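Local atomic coordinates of putative GH105 family protein (Salmonella enterica subsp. enterica serovar Paratyphi A, PDB entry 3QWT), a protein that is of unknown function but probably acts as a glycoside hydrolase of family GH105, folded as an alpha/alpha toroid. Residues 27-32 / 327-332; 75-80 / 115-120; 151-156 / 191-196; 345-348 / 353-356. One frame throughout, in Å; residues are numbered along the deposited sequence.

Interactions 1 and 2 lie side by side in the helical body, their centres about 20 Å apart, and they touch: Tyr79 of interaction 2 packs on Lys27, Ile30 and Gln31 of interaction 1. Along the chain, 27-32 / 327-332 closes a long loop within which interactions 2 and 3 are nested. Interactions 3 and 4 come within about 7 Å of each other at their nearest atoms, without touching. Each also has bound glycerol beside it, at His155 and at Thr345, consistent with pockets there, although the glycerol probably comes from the crystallisation liquor. Interaction 1 is remote from this region, its centre about 35 Å from that of interaction 3.

Interaction 1. Residues 27-32 / 327-332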
loop_
_atom_site.group_PDB
_atom_site.type_symbol
_atom_site.label_atom_id
_atom_site.label_comp_id
_atom_site.label_asym_id
_atom_site.label_seq_id
_atom_site.Cartn_x
_atom_site.Cartn_y
_atom_site.Cartn_z
ATOM N N LYS A 27 -15.460 1.382 44.883
ATOM C CA LYS A 27 -16.459 0.613 44.154
ATOM C C LYS A 27 -17.825 0.651 44.855
ATOM O O LYS A 27 -18.865 0.836 44.208
ATOM C CB LYS A 27 -15.991 -0.826 43.955
ATOM C CG LYS A 27 -14.795 -0.970 43.062
ATOM C CD LYS A 27 -14.624 -2.427 42.697
ATOM C CE LYS A 27 -13.509 -2.642 41.698
ATOM N NZ LYS A 27 -13.273 -4.098 41.488
ATOM N N ALA A 28 -17.822 0.489 46.174
ATOM C CA ALA A 28 -19.079 0.515 46.918
ATOM C C ALA A 28 -19.780 1.866 46.776
ATOM O O ALA A 28 -21.001 1.930 46.698
ATOM C CB ALA A 28 -18.848 0.173 48.381
ATOM N N LEU A 29 -18.999 2.942 46.726
ATOM C CA LEU A 29 -19.538 4.283 46.507
ATOM C C LEU A 29 -20.189 4.376 45.116
ATOM O O LEU A 29 -21.316 4.856 44.954
ATOM C CB LEU A 29 -18.407 5.305 46.642
ATOM C CG LEU A 29 -18.729 6.790 46.829
ATOM C CD1 LEU A 29 -19.633 7.018 48.034
ATOM C CD2 LEU A 29 -17.438 7.570 46.989
ATOM N N ILE A 30 -19.476 3.902 44.105
ATOM C CA ILE A 30 -20.023 3.910 42.759
ATOM C C ILE A 30 -21.345 3.145 42.724
ATOM O O ILE A 30 -22.330 3.633 42.177
ATOM C CB ILE A 30 -19.020 3.361 41.764
ATOM C CG1 ILE A 30 -17.790 4.273 41.763
ATOM C CG2 ILE A 30 -19.643 3.289 40.375
ATOM C CD1 ILE A 30 -16.618 3.768 40.955
ATOM N N GLN A 31 -21.381 1.972 43.344
ATOM C CA GLN A 31 -22.626 1.218 43.403
ATOM C C GLN A 31 -23.736 2.055 44.037
ATOM O O GLN A 31 -24.830 2.174 43.487
ATOM C CB GLN A 31 -22.440 -0.122 44.133
ATOM C CG GLN A 31 -21.347 -1.058 43.520
ATOM C CD GLN A 31 -21.607 -1.508 42.065
ATOM O OE1 GLN A 31 -22.726 -1.437 41.552
ATOM N NE2 GLN A 31 -20.558 -1.978 41.406
ATOM N N LYS A 32 -23.443 2.660 45.179
ATOM C CA LYS A 32 -24.418 3.497 45.882
ATOM C C LYS A 32 -24.912 4.676 45.027
ATOM O O LYS A 32 -26.090 5.062 45.069
ATOM C CB LYS A 32 -23.821 4.018 47.200
ATOM C CG LYS A 32 -24.853 4.428 48.237
ATOM C CD LYS A 32 -24.242 5.331 49.308
ATOM C CE LYS A 32 -22.979 4.731 49.934
ATOM N NZ LYS A 32 -22.278 5.711 50.820
ATOM N N GLY A 327 -12.968 16.148 47.462
ATOM C CA GLY A 327 -14.169 16.960 47.515
ATOM C C GLY A 327 -15.422 16.236 47.041
ATOM O O GLY A 327 -16.474 16.330 47.686
ATOM N N ILE A 328 -15.321 15.514 45.923
ATOM C CA ILE A 328 -16.479 14.804 45.368
ATOM C C ILE A 328 -16.985 13.739 46.329
ATOM O O ILE A 328 -18.192 13.573 46.516
ATOM C CB ILE A 328 -16.180 14.129 44.003
ATOM C CG1 ILE A 328 -15.964 15.172 42.900
ATOM C CG2 ILE A 328 -17.331 13.202 43.600
ATOM C CD1 ILE A 328 -17.198 16.012 42.638
ATOM N N VAL A 329 -16.057 12.998 46.918
ATOM C CA VAL A 329 -16.439 11.972 47.862
ATOM C C VAL A 329 -17.142 12.629 49.049
ATOM O O VAL A 329 -18.178 12.149 49.497
ATOM C CB VAL A 329 -15.230 11.147 48.331
ATOM C CG1 VAL A 329 -15.611 10.273 49.519
ATOM C CG2 VAL A 329 -14.710 10.296 47.195
ATOM N N LYS A 330 -16.594 13.744 49.530
ATOM C CA LYS A 330 -17.219 14.482 50.627
ATOM C C LYS A 330 -18.662 14.859 50.318
ATOM O O LYS A 330 -19.491 14.963 51.226
ATOM C CB LYS A 330 -16.413 15.740 50.970
ATOM C CG LYS A 330 -15.559 15.618 52.227
ATOM C CD LYS A 330 -14.689 14.358 52.195
ATOM C CE LYS A 330 -13.369 14.575 51.453
ATOM N NZ LYS A 330 -12.686 13.286 51.135
ATOM N N HIS A 331 -18.966 15.055 49.040
ATOM C CA HIS A 331 -20.284 15.542 48.654
ATOM C C HIS A 331 -21.253 14.448 48.222
ATOM O O HIS A 331 -22.352 14.734 47.749
ATOM C CB HIS A 331 -20.172 16.589 47.552
ATOM C CG HIS A 331 -19.745 17.932 48.041
ATOM N ND1 HIS A 331 -18.474 18.184 48.506
ATOM C CD2 HIS A 331 -20.423 19.100 48.140
ATOM C CE1 HIS A 331 -18.384 19.452 48.867
ATOM N NE2 HIS A 331 -19.554 20.028 48.655
ATOM N N ILE A 332 -20.846 13.197 48.368
ATOM C CA ILE A 332 -21.760 12.097 48.124
ATOM C C ILE A 332 -22.493 11.739 49.427
ATOM O O ILE A 332 -21.870 11.364 50.423
ATOM C CB ILE A 332 -21.019 10.893 47.533
ATOM C CG1 ILE A 332 -20.310 11.306 46.234
ATOM C CG2 ILE A 332 -21.981 9.749 47.278
ATOM C CD1 ILE A 332 -19.611 10.166 45.512
#
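The seam between helix 23-37, the first of the chain, and the C-terminal end of helix 318-330 is bridged by Leu29, which reaches across to Ile332 and Val329. Leu29 and Ile332 meet tip to tip. The Leu29 methyl CD1 lies 3.7 Å from CG2 of Ile332, and the other branch, CD2, comes equally close to Ile332 CD1. Both ends of the branched isoleucine are therefore used, the short one against one leucine methyl and the long one against the other. With CG anti to the backbone N (chi1 -164°), the fork of Leu29 continues toward the facing segment.

In the alpha/alpha toroid this contact joins parts of the chain almost 300 residues apart, bringing the N-terminal helix against a helix near the C-terminal end of the chain. Val329 contributes from the flank: its CG2 lies 3.9 Å from Leu29 CD2, with CG1 only slightly farther from the same methyl. The helix ends at Lys330, and His331 is the first residue to leave helical geometry. Its ND1 donates to the Gly327 carbonyl O at 2.8 Å, approaching 33° from the carbonyl plane, and so ties the imidazole back to the last turn of the helix. Beyond the seam, Ile332 also rests on Leu373 of helix 363-377, the helix against which Ile30 packs through Met370 and Leu377.

Interaction 2. Residues 75-80 / 115-120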
loop_
_atom_site.group_PDB
_atom_site.type_symbol
_atom_site.label_atom_id
_atom_site.label_comp_id
_atom_site.label_asym_id
_atom_site.label_seq_id
_atom_site.Cartn_x
_atom_site.Cartn_y
_atom_site.Cartn_z
ATOM N N GLY A 75 -21.500 7.423 31.852
ATOM C CA GLY A 75 -20.831 7.196 33.119
ATOM C C GLY A 75 -20.913 5.734 33.524
ATOM O O GLY A 75 -19.914 5.126 33.894
HETATM N N MSE A 76 -22.111 5.166 33.451
HETATM C CA MSE A 76 -22.295 3.736 33.687
HETATM C C MSE A 76 -21.429 2.905 32.750
HETATM O O MSE A 76 -20.773 1.946 33.182
HETATM C CB MSE A 76 -23.760 3.344 33.491
HETATM C CG MSE A 76 -24.689 3.853 34.576
HETATM SE SE MSE A 76 -26.530 3.221 34.294
HETATM C CE MSE A 76 -27.394 4.216 35.732
ATOM N N TYR A 77 -21.429 3.261 31.465
ATOM C CA TYR A 77 -20.688 2.466 30.494
ATOM C C TYR A 77 -19.228 2.413 30.908
ATOM O O TYR A 77 -18.623 1.348 30.939
ATOM C CB TYR A 77 -20.812 2.987 29.056
ATOM C CG TYR A 77 -20.012 2.112 28.127
ATOM C CD1 TYR A 77 -20.463 0.839 27.807
ATOM C CD2 TYR A 77 -18.773 2.518 27.637
ATOM C CE1 TYR A 77 -19.719 -0.003 26.994
ATOM C CE2 TYR A 77 -18.015 1.673 26.820
ATOM C CZ TYR A 77 -18.503 0.416 26.507
ATOM O OH TYR A 77 -17.784 -0.436 25.705
ATOM N N HIS A 78 -18.680 3.575 31.246
ATOM C CA HIS A 78 -17.291 3.665 31.700
ATOM C C HIS A 78 -16.967 2.631 32.776
ATOM O O HIS A 78 -16.052 1.821 32.619
ATOM C CB HIS A 78 -16.950 5.093 32.168
ATOM C CG HIS A 78 -16.425 5.962 31.068
ATOM N ND1 HIS A 78 -15.084 6.206 30.891
ATOM C CD2 HIS A 78 -17.057 6.596 30.050
ATOM C CE1 HIS A 78 -14.909 6.968 29.825
ATOM N NE2 HIS A 78 -16.092 7.218 29.297
ATOM N N TYR A 79 -17.740 2.641 33.856
ATOM C CA TYR A 79 -17.568 1.621 34.867
ATOM C C TYR A 79 -17.640 0.214 34.272
ATOM O O TYR A 79 -16.761 -0.619 34.523
ATOM C CB TYR A 79 -18.571 1.787 36.004
ATOM C CG TYR A 79 -18.199 0.954 37.227
ATOM C CD1 TYR A 79 -17.145 1.335 38.047
ATOM C CD2 TYR A 79 -18.891 -0.213 37.549
ATOM C CE1 TYR A 79 -16.790 0.590 39.158
ATOM C CE2 TYR A 79 -18.540 -0.968 38.658
ATOM C CZ TYR A 79 -17.482 -0.558 39.459
ATOM O OH TYR A 79 -17.107 -1.295 40.563
ATOM N N TYR A 80 -18.672 -0.051 33.475
ATOM C CA TYR A 80 -18.827 -1.376 32.890
ATOM C C TYR A 80 -17.599 -1.733 32.053
ATOM O O TYR A 80 -17.051 -2.832 32.150
ATOM C CB TYR A 80 -20.091 -1.472 32.015
ATOM C CG TYR A 80 -20.042 -2.654 31.069
ATOM C CD1 TYR A 80 -20.113 -3.960 31.552
ATOM C CD2 TYR A 80 -19.888 -2.474 29.714
ATOM C CE1 TYR A 80 -20.048 -5.060 30.690
ATOM C CE2 TYR A 80 -19.819 -3.558 28.850
ATOM C CZ TYR A 80 -19.895 -4.846 29.344
ATOM O OH TYR A 80 -19.830 -5.920 28.486
ATOM N N PHE A 115 -26.821 7.916 22.121
ATOM C CA PHE A 115 -26.315 7.050 21.055
ATOM C C PHE A 115 -24.812 6.798 21.123
ATOM O O PHE A 115 -24.311 5.807 20.577
ATOM C CB PHE A 115 -26.821 7.495 19.691
ATOM C CG PHE A 115 -28.305 7.353 19.562
ATOM C CD1 PHE A 115 -28.870 6.101 19.376
ATOM C CD2 PHE A 115 -29.138 8.454 19.714
ATOM C CE1 PHE A 115 -30.242 5.957 19.294
ATOM C CE2 PHE A 115 -30.510 8.318 19.630
ATOM C CZ PHE A 115 -31.066 7.069 19.420
ATOM N N LEU A 116 -24.117 7.674 21.848
ATOM C CA LEU A 116 -22.747 7.424 22.243
ATOM C C LEU A 116 -22.625 6.056 22.934
ATOM O O LEU A 116 -21.793 5.233 22.559
ATOM C CB LEU A 116 -22.248 8.550 23.160
ATOM C CG LEU A 116 -20.862 8.349 23.781
ATOM C CD1 LEU A 116 -19.826 7.990 22.736
ATOM C CD2 LEU A 116 -20.424 9.610 24.534
ATOM N N THR A 117 -23.462 5.808 23.936
ATOM C CA THR A 117 -23.369 4.550 24.679
ATOM C C THR A 117 -23.858 3.364 23.853
ATOM O O THR A 117 -23.292 2.265 23.911
ATOM C CB THR A 117 -24.118 4.643 26.006
ATOM O OG1 THR A 117 -23.541 5.694 26.790
ATOM C CG2 THR A 117 -24.038 3.335 26.782
ATOM N N LEU A 118 -24.903 3.596 23.068
ATOM C CA LEU A 118 -25.419 2.558 22.201
ATOM C C LEU A 118 -24.339 2.128 21.207
ATOM O O LEU A 118 -24.200 0.933 20.886
ATOM C CB LEU A 118 -26.651 3.051 21.448
ATOM C CG LEU A 118 -27.385 1.914 20.740
ATOM C CD1 LEU A 118 -27.956 0.870 21.730
ATOM C CD2 LEU A 118 -28.463 2.465 19.809
ATOM N N ALA A 119 -23.574 3.106 20.732
ATOM C CA ALA A 119 -22.509 2.804 19.788
ATOM C C ALA A 119 -21.557 1.798 20.409
ATOM O O ALA A 119 -21.191 0.818 19.774
ATOM C CB ALA A 119 -21.756 4.080 19.342
ATOM N N TYR A 120 -21.178 2.033 21.658
ATOM C CA TYR A 120 -20.276 1.121 22.341
ATOM C C TYR A 120 -20.920 -0.249 22.548
ATOM O O TYR A 120 -20.258 -1.275 22.462
ATOM C CB TYR A 120 -19.849 1.685 23.688
ATOM C CG TYR A 120 -18.664 2.616 23.633
ATOM C CD1 TYR A 120 -18.835 4.005 23.719
ATOM C CD2 TYR A 120 -17.372 2.116 23.490
ATOM C CE1 TYR A 120 -17.744 4.865 23.681
ATOM C CE2 TYR A 120 -16.279 2.970 23.446
ATOM C CZ TYR A 120 -16.471 4.345 23.544
ATOM O OH TYR A 120 -15.393 5.197 23.502
#
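Tyr77 lays its ring against the CB and the near rim of the Tyr120 ring, joining helix 67-83 to helix 114-125 within the alpha/alpha toroid. The two rings form an offset stack with little overlap: their centroids are 4.7 Å apart and the planes are inclined at 30°. The side chains cross at about a right angle, and the phenol end of Tyr77 lies against the root of Tyr120, its CB, CG and CD2.

A CH-pi contact accompanies the stack. Tyr120 CB stands over one face of the Tyr77 ring, 3.7 Å from its centroid and 24° off the normal. Tyr77 has CG anti to its backbone N (chi1 180°), which swings the ring outward over Tyr120. Thr117 lies one turn earlier on the same helix as Tyr120 and packs nearer the backbone, its methyl CG2 4.0 Å from Tyr77 CB.

The phenol ends of Tyr77 and its helical neighbour Tyr80 converge on the carboxylate of Glu124, through a weak hydrogen bond from Tyr77 OH and a regular one from Tyr80 OH. Lys180 of helix 170-184 adds a cation-pi contact to Tyr120. In the stack itself, Tyr77 CE2 sits over one face of the Tyr120 ring, displaced toward the rim, and approaches Tyr120 CG to 3.4 Å.

Interaction 3. Residues 151-156 / 191-196; sequences GGMQHI and VEEATY
Gly151 adopts a positive phi of 60° before the loop straightens into extended geometry, and its carbonyl O faces the Glu193 and Tyr196 side of helix 188-205. The gap to Glu193 is spanned by a water, which donates 2.7 Å bonds both to Gly151 O and to Glu193 OE1, atoms that are themselves 4.4 Å apart. Glu193 brings its carboxylate there by a bend at chi2 (64°), while CG is anti to the backbone N. From the other direction comes the long, extended side chain of Met153, a selenomethionine in the crystal. Its terminal CE packs 4.1 Å from Glu193 OE1 and nearly as close to CG of the same residue.

The arrangement is a polar attachment of a long connecting loop to the flank of a toroid helix, and it is completed at a subunit interface. Glu193 OE1 also takes a salt bridge from Arg147 and a hydrogen bond from Gln197 NE2, whereas OE2 pairs with Arg258 of the second subunit. These positive partners would be expected to keep the carboxylate ionised. Gln197 reinforces the loop further, its NE2 bonded to Gly151 O and its OE1 to Met153 N.

Tyr196 turns the edge of its ring to the loop: Gly151 O lies at that edge, near the ring plane and 4.0 Å from Tyr196 CE2. Its OH is hydrogen-bonded to the carbonyl of His150, and the same Arg258 of the second subunit makes a cation-pi contact with the ring.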
loop_
_atom_site.group_PDB
_atom_site.type_symbol
_atom_site.label_atom_id
_atom_site.label_comp_id
_atom_site.label_asym_id
_atom_site.label_seq_id
_atom_site.Cartn_x
_atom_site.Cartn_y
_atom_site.Cartn_z
ATOM N N GLY A 151 -21.882 26.603 8.916
ATOM C CA GLY A 151 -22.183 25.203 9.107
ATOM C C GLY A 151 -21.925 24.735 10.518
ATOM O O GLY A 151 -21.646 23.562 10.747
ATOM N N GLY A 152 -22.018 25.655 11.473
ATOM C CA GLY A 152 -21.936 25.273 12.868
ATOM C C GLY A 152 -23.181 24.508 13.265
ATOM O O GLY A 152 -24.281 24.797 12.791
HETATM N N MSE A 153 -23.019 23.513 14.122
HETATM C CA MSE A 153 -24.176 22.792 14.636
HETATM C C MSE A 153 -25.008 23.693 15.549
HETATM O O MSE A 153 -24.491 24.286 16.502
HETATM C CB MSE A 153 -23.740 21.540 15.368
HETATM C CG MSE A 153 -23.218 20.483 14.411
HETATM SE SE MSE A 153 -23.051 18.786 15.313
HETATM C CE MSE A 153 -23.063 17.603 13.762
ATOM N N GLN A 154 -26.291 23.821 15.236
ATOM C CA GLN A 154 -27.150 24.692 16.015
ATOM C C GLN A 154 -27.633 23.927 17.237
ATOM O O GLN A 154 -28.097 22.794 17.113
ATOM C CB GLN A 154 -28.323 25.180 15.175
ATOM C CG GLN A 154 -29.302 26.058 15.930
ATOM C CD GLN A 154 -30.304 26.686 15.001
ATOM O OE1 GLN A 154 -29.942 27.426 14.073
ATOM N NE2 GLN A 154 -31.576 26.382 15.224
ATOM N N HIS A 155 -27.495 24.523 18.418
ATOM C CA HIS A 155 -27.915 23.835 19.633
ATOM C C HIS A 155 -29.440 23.771 19.731
ATOM O O HIS A 155 -30.037 24.403 20.608
ATOM C CB HIS A 155 -27.317 24.480 20.889
ATOM C CG HIS A 155 -27.482 23.648 22.124
ATOM N ND1 HIS A 155 -26.617 22.624 22.452
ATOM C CD2 HIS A 155 -28.422 23.670 23.098
ATOM C CE1 HIS A 155 -27.008 22.065 23.584
ATOM N NE2 HIS A 155 -28.101 22.680 23.996
ATOM N N ILE A 156 -30.066 23.006 18.830
ATOM C CA ILE A 156 -31.509 22.836 18.858
ATOM C C ILE A 156 -31.940 21.756 19.849
ATOM O O ILE A 156 -31.373 20.670 19.919
ATOM C CB ILE A 156 -32.112 22.552 17.466
ATOM C CG1 ILE A 156 -33.643 22.515 17.554
ATOM C CG2 ILE A 156 -31.612 21.240 16.924
ATOM C CD1 ILE A 156 -34.317 22.278 16.220
ATOM N N VAL A 191 -16.489 11.640 11.179
ATOM C CA VAL A 191 -15.379 12.074 12.002
ATOM C C VAL A 191 -14.845 13.415 11.518
ATOM O O VAL A 191 -14.445 14.251 12.326
ATOM C CB VAL A 191 -14.254 11.041 11.981
ATOM C CG1 VAL A 191 -13.055 11.559 12.757
ATOM C CG2 VAL A 191 -14.752 9.714 12.551
ATOM N N GLU A 192 -14.840 13.617 10.201
ATOM C CA GLU A 192 -14.378 14.886 9.633
ATOM C C GLU A 192 -15.330 15.995 10.091
ATOM O O GLU A 192 -14.904 17.066 10.538
ATOM C CB GLU A 192 -14.285 14.845 8.092
ATOM C CG GLU A 192 -13.029 14.177 7.541
ATOM C CD GLU A 192 -11.749 14.537 8.322
ATOM O OE1 GLU A 192 -11.335 13.708 9.160
ATOM O OE2 GLU A 192 -11.149 15.625 8.110
ATOM N N GLU A 193 -16.624 15.712 10.011
ATOM C CA GLU A 193 -17.632 16.662 10.448
ATOM C C GLU A 193 -17.409 16.994 11.915
ATOM O O GLU A 193 -17.471 18.155 12.326
ATOM C CB GLU A 193 -19.030 16.071 10.246
ATOM C CG GLU A 193 -20.143 16.933 10.819
ATOM C CD GLU A 193 -20.274 18.299 10.130
ATOM O OE1 GLU A 193 -20.899 19.208 10.716
ATOM O OE2 GLU A 193 -19.774 18.461 8.997
ATOM N N ALA A 194 -17.151 15.958 12.701
ATOM C CA ALA A 194 -16.969 16.120 14.142
ATOM C C ALA A 194 -15.772 17.039 14.490
ATOM O O ALA A 194 -15.868 17.919 15.336
ATOM C CB ALA A 194 -16.832 14.748 14.807
ATOM N N THR A 195 -14.657 16.827 13.809
ATOM C CA THR A 195 -13.463 17.648 13.976
ATOM C C THR A 195 -13.722 19.079 13.588
ATOM O O THR A 195 -13.318 20.009 14.299
ATOM C CB THR A 195 -12.341 17.117 13.099
ATOM O OG1 THR A 195 -12.131 15.750 13.448
ATOM C CG2 THR A 195 -11.035 17.922 13.315
ATOM N N TYR A 196 -14.393 19.264 12.452
ATOM C CA TYR A 196 -14.751 20.611 12.049
ATOM C C TYR A 196 -15.609 21.283 13.122
ATOM O O TYR A 196 -15.367 22.433 13.490
ATOM C CB TYR A 196 -15.439 20.634 10.696
ATOM C CG TYR A 196 -15.911 22.003 10.296
ATOM C CD1 TYR A 196 -15.020 22.941 9.773
ATOM C CD2 TYR A 196 -17.246 22.377 10.464
ATOM C CE1 TYR A 196 -15.437 24.202 9.406
ATOM C CE2 TYR A 196 -17.688 23.651 10.092
ATOM C CZ TYR A 196 -16.766 24.558 9.566
ATOM O OH TYR A 196 -17.171 25.816 9.202
HETATM O O HOH W 1 -21.557 21.336 9.205
#

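Interaction 4. Residues 345-348 / 353-356; sequences TGMG and FYRH
Gly348 is gripped between Phe353 and Tyr354, and this is the tight part of the contact. Its CA lies over one face of the Phe353 ring, 3.6 Å from the centroid, in a CH-pi contact, and the lack of a side chain lets both rings close in. From the same residue, the N-H makes a nearly straight hydrogen bond to Tyr354 OH (2.9 Å, 167°). Gly346 O also approaches closely, 3.3 Å from Phe353 CE2.

The packing is looser at the Thr345 methyl and the Met347 selenium. Thr345 CG2 stands 3.9 Å from both Phe353 CE2 and Tyr354 CE1, while the Met347 side chain starts out away from the helix and bends back to leave its SE 3.6 Å from Tyr354 OH. Gly346 and Phe353 are partly exposed here, and a glycerol is hydrogen-bonded to Thr345 O.

The contact thus lays the loop 345-348 against helix 351-355, which follows it closely in the chain. A water joins Gly348 O to Tyr354 OH, at 2.7 Å from the carbonyl, and His215 ND1 is hydrogen-bonded to the same hydroxyl. With three polar partners converging on it, the Tyr354 oxygen is probably held firmly, and one of its acceptor roles is already committed to the Gly348 backbone.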
loop_
_atom_site.group_PDB
_atom_site.type_symbol
_atom_site.label_atom_id
_atom_site.label_comp_id
_atom_site.label_asym_id
_atom_site.label_seq_id
_atom_site.Cartn_x
_atom_site.Cartn_y
_atom_site.Cartn_z
ATOM N N THR A 345 -29.531 23.724 32.940
ATOM C CA THR A 345 -29.263 25.159 32.811
ATOM C C THR A 345 -29.219 25.620 31.353
ATOM O O THR A 345 -28.318 25.235 30.593
ATOM C CB THR A 345 -27.921 25.556 33.490
ATOM O OG1 THR A 345 -27.974 25.268 34.887
ATOM C CG2 THR A 345 -27.620 27.037 33.291
ATOM N N GLY A 346 -30.183 26.458 30.978
ATOM C CA GLY A 346 -30.221 27.064 29.657
ATOM C C GLY A 346 -29.233 28.206 29.447
ATOM O O GLY A 346 -28.303 28.414 30.239
HETATM N N MSE A 347 -29.422 28.952 28.366
HETATM C CA MSE A 347 -28.514 30.047 28.068
HETATM C C MSE A 347 -28.956 31.292 28.816
HETATM O O MSE A 347 -30.112 31.719 28.707
HETATM C CB MSE A 347 -28.461 30.332 26.569
HETATM C CG MSE A 347 -27.491 31.448 26.220
HETATM SE SE MSE A 347 -25.656 30.858 26.505
HETATM C CE MSE A 347 -25.829 29.084 25.617
ATOM N N GLY A 348 -28.039 31.868 29.579
ATOM C CA GLY A 348 -28.357 33.054 30.352
ATOM C C GLY A 348 -28.075 34.314 29.569
ATOM O O GLY A 348 -27.128 34.367 28.780
ATOM N N PHE A 353 -28.528 35.000 36.163
ATOM C CA PHE A 353 -29.272 33.839 35.679
ATOM C C PHE A 353 -28.586 32.543 36.090
ATOM O O PHE A 353 -29.238 31.588 36.489
ATOM C CB PHE A 353 -29.432 33.896 34.157
ATOM C CG PHE A 353 -29.872 32.602 33.541
ATOM C CD1 PHE A 353 -31.210 32.366 33.262
ATOM C CD2 PHE A 353 -28.952 31.620 33.236
ATOM C CE1 PHE A 353 -31.616 31.168 32.683
ATOM C CE2 PHE A 353 -29.353 30.419 32.657
ATOM C CZ PHE A 353 -30.682 30.193 32.381
ATOM N N TYR A 354 -27.262 32.524 35.985
ATOM C CA TYR A 354 -26.485 31.342 36.322
ATOM C C TYR A 354 -26.381 31.170 37.821
ATOM O O TYR A 354 -26.308 30.046 38.319
ATOM C CB TYR A 354 -25.090 31.431 35.699
ATOM C CG TYR A 354 -25.142 31.294 34.203
ATOM C CD1 TYR A 354 -25.137 30.041 33.602
ATOM C CD2 TYR A 354 -25.243 32.411 33.392
ATOM C CE1 TYR A 354 -25.208 29.910 32.234
ATOM C CE2 TYR A 354 -25.322 32.294 32.025
ATOM C CZ TYR A 354 -25.298 31.040 31.448
ATOM O OH TYR A 354 -25.372 30.914 30.086
ATOM N N ARG A 355 -26.388 32.294 38.530
ATOM C CA ARG A 355 -26.221 32.294 39.974
ATOM C C ARG A 355 -27.396 31.653 40.706
ATOM O O ARG A 355 -27.202 31.027 41.744
ATOM C CB ARG A 355 -25.979 33.716 40.493
ATOM C CG ARG A 355 -24.652 34.316 40.035
ATOM C CD ARG A 355 -24.534 35.783 40.440
ATOM N NE ARG A 355 -23.251 36.367 40.045
ATOM C CZ ARG A 355 -23.119 37.426 39.247
ATOM N NH1 ARG A 355 -24.194 38.027 38.747
ATOM N NH2 ARG A 355 -21.909 37.886 38.946
ATOM N N HIS A 356 -28.598 31.780 40.153
ATOM C CA HIS A 356 -29.791 31.308 40.849
ATOM C C HIS A 356 -30.442 30.029 40.285
ATOM O O HIS A 356 -31.628 29.792 40.491
ATOM C CB HIS A 356 -30.817 32.440 40.962
ATOM C CG HIS A 356 -30.246 33.707 41.513
ATOM N ND1 HIS A 356 -30.230 34.889 40.804
ATOM C CD2 HIS A 356 -29.653 33.975 42.702
ATOM C CE1 HIS A 356 -29.655 35.830 41.531
ATOM N NE2 HIS A 356 -29.298 35.303 42.688
HETATM O O HOH W 2 -24.757 33.198 28.983
#